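N-acetylcysteine deacetylase (Bacillus subtilis, PDB 1YSJ) probably removes the acetyl group from N-acetylcysteine to release cysteine and acetate, as a dinuclear metal-dependent hydrolase of the peptidase M20 family. Local coordinates at residues 139-144 and 392-397. The protein carries 1 engineered substitution. Residues are numbered along the deposited sequence; the frame is centred on the assembly and turned at random.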
loop_
_atom_site.group_PDB
_atom_site.type_symbol
_atom_site.label_atom_id
_atom_site.label_comp_id
_atom_site.label_asym_id
_atom_site.label_seq_id
_atom_site.Cartn_x
_atom_site.Cartn_y
_atom_site.Cartn_z
ATOM N N ASN A 139 32.888 -41.700 15.652
ATOM C CA ASN A 139 34.241 -41.581 16.197
ATOM C C ASN A 139 34.772 -42.901 16.767
ATOM O O ASN A 139 35.983 -43.128 16.796
ATOM C CB ASN A 139 34.270 -40.481 17.268
ATOM C CG ASN A 139 35.664 -40.212 17.805
ATOM O OD1 ASN A 139 36.612 -40.017 17.041
ATOM N ND2 ASN A 139 35.795 -40.192 19.130
ATOM N N GLN A 140 33.863 -43.763 17.219
ATOM C CA GLN A 140 34.229 -45.066 17.768
ATOM C C GLN A 140 33.990 -46.186 16.756
ATOM O O GLN A 140 34.040 -47.366 17.109
ATOM C CB GLN A 140 33.454 -45.361 19.062
ATOM C CG GLN A 140 33.461 -44.245 20.113
ATOM C CD GLN A 140 34.838 -43.967 20.714
ATOM O OE1 GLN A 140 35.227 -42.810 20.877
ATOM N NE2 GLN A 140 35.575 -45.024 21.050
ATOM N N ARG A 141 33.739 -45.809 15.502
ATOM C CA ARG A 141 33.406 -46.769 14.438
ATOM C C ARG A 141 34.171 -46.498 13.135
ATOM O O ARG A 141 33.690 -46.822 12.040
ATOM C CB ARG A 141 31.895 -46.758 14.167
ATOM C CG ARG A 141 31.041 -47.372 15.270
ATOM C CD ARG A 141 29.561 -47.312 14.914
ATOM N NE ARG A 141 29.216 -48.209 13.810
ATOM C CZ ARG A 141 28.044 -48.213 13.176
ATOM N NH1 ARG A 141 27.088 -47.358 13.521
ATOM N NH2 ARG A 141 27.829 -49.071 12.188
ATOM N N ARG A 142 35.361 -45.915 13.265
ATOM C CA ARG A 142 36.180 -45.494 12.119
ATOM C C ARG A 142 36.584 -46.636 11.190
ATOM O O ARG A 142 36.730 -46.428 9.985
ATOM C CB ARG A 142 37.428 -44.747 12.598
ATOM C CG ARG A 142 37.132 -43.413 13.254
ATOM C CD ARG A 142 38.358 -42.867 13.943
ATOM N NE ARG A 142 38.074 -41.629 14.665
ATOM C CZ ARG A 142 38.266 -40.407 14.176
ATOM N NH1 ARG A 142 38.740 -40.240 12.950
ATOM N NH2 ARG A 142 37.980 -39.347 14.917
ATOM N N ALA A 143 36.759 -47.831 11.752
ATOM C CA ALA A 143 37.093 -49.025 10.968
ATOM C C ALA A 143 35.968 -49.442 10.012
ATOM O O ALA A 143 36.222 -50.103 9.002
ATOM C CB ALA A 143 37.478 -50.180 11.885
ATOM N N GLU A 144 34.735 -49.053 10.334
ATOM C CA GLU A 144 33.566 -49.360 9.500
ATOM C C GLU A 144 33.385 -48.371 8.347
ATOM O O GLU A 144 32.697 -48.673 7.369
ATOM C CB GLU A 144 32.290 -49.396 10.345
ATOM C CG GLU A 144 32.221 -50.542 11.349
ATOM C CD GLU A 144 30.890 -50.594 12.087
ATOM O OE1 GLU A 144 30.897 -50.493 13.338
ATOM O OE2 GLU A 144 29.838 -50.729 11.418
ATOM N N PHE A 392 21.734 -41.436 11.462
ATOM C CA PHE A 392 22.718 -40.825 10.581
ATOM C C PHE A 392 24.089 -41.482 10.682
ATOM O O PHE A 392 24.865 -41.450 9.725
ATOM C CB PHE A 392 22.797 -39.315 10.821
ATOM C CG PHE A 392 21.694 -38.550 10.154
ATOM C CD1 PHE A 392 20.496 -38.301 10.821
ATOM C CD2 PHE A 392 21.838 -38.099 8.848
ATOM C CE1 PHE A 392 19.466 -37.606 10.198
ATOM C CE2 PHE A 392 20.810 -37.391 8.211
ATOM C CZ PHE A 392 19.627 -37.148 8.883
ATOM N N ALA A 393 24.380 -42.083 11.834
ATOM C CA ALA A 393 25.590 -42.885 11.995
ATOM C C ALA A 393 25.513 -44.148 11.136
ATOM O O ALA A 393 26.490 -44.521 10.483
ATOM C CB ALA A 393 25.810 -43.237 13.458
ATOM N N GLU A 394 24.347 -44.790 11.122
ATOM C CA GLU A 394 24.172 -46.009 10.341
ATOM C C GLU A 394 24.054 -45.704 8.851
ATOM O O GLU A 394 24.588 -46.443 8.020
ATOM C CB GLU A 394 22.964 -46.810 10.834
ATOM C CG GLU A 394 23.017 -48.291 10.477
ATOM C CD GLU A 394 24.197 -49.030 11.115
ATOM O OE1 GLU A 394 24.569 -48.710 12.270
ATOM O OE2 GLU A 394 24.745 -49.941 10.456
ATOM N N LEU A 395 23.371 -44.608 8.527
ATOM C CA LEU A 395 23.259 -44.127 7.151
ATOM C C LEU A 395 24.631 -43.828 6.545
ATOM O O LEU A 395 24.912 -44.237 5.420
ATOM C CB LEU A 395 22.356 -42.890 7.081
ATOM C CG LEU A 395 22.084 -42.265 5.709
ATOM C CD1 LEU A 395 21.287 -43.208 4.808
ATOM C CD2 LEU A 395 21.366 -40.940 5.864
ATOM N N ALA A 396 25.479 -43.132 7.300
ATOM C CA ALA A 396 26.843 -42.811 6.864
ATOM C C ALA A 396 27.649 -44.057 6.489
ATOM O O ALA A 396 28.295 -44.086 5.437
ATOM C CB ALA A 396 27.569 -42.012 7.933
ATOM N N VAL A 397 27.596 -45.076 7.349
ATOM C CA VAL A 397 28.278 -46.350 7.109
ATOM C C VAL A 397 27.744 -47.047 5.849
ATOM O O VAL A 397 28.523 -47.544 5.029
ATOM C CB VAL A 397 28.172 -47.296 8.339
ATOM C CG1 VAL A 397 28.746 -48.678 8.029
ATOM C CG2 VAL A 397 28.874 -46.686 9.549
HETATM O O HOH W 1 31.366 -47.553 5.279
#
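Glu-394 OE1 takes two N-H groups from one guanidinium: Arg-141 reaches it end-on, with NH1 at 3.1 Å and NH2 at 3.3 Å. Both come from the same face of the carboxylate and neither bond is straight, the NH1 one bending to 144°. The other oxygen, OE2, is paired with Arg-334, so Glu-394 is shared by two arginines. Its chain bends at chi2 (63°), bringing the acid round to the arginine. Within its own loop Arg-141 also holds Glu-144 side-on: NE goes to OE1 of Glu-144, and NH2 makes a nearly linear 2.7 Å bond to OE2 of Glu-144. Carboxylates at two edges thus fix the guanidinium's rotation, while Val-397 sets CG2 over one face, 3.7 Å from NH2. A leucine in place of Arg-141 would probably leave two nearby carboxylates without the charge that links them, Glu-144 losing both bonds described here and Glu-394 keeping Arg-334. Further along, one water donates to the carbonyls of both Glu-144 and Val-397. Arg-141, Glu-144 and Glu-394 form a salt-bridge network, extended by Arg-334, that joins the loop between helix 124-139 and strand 148-154 to helix 384-402 in the alpha/beta domain, away from the nickel site.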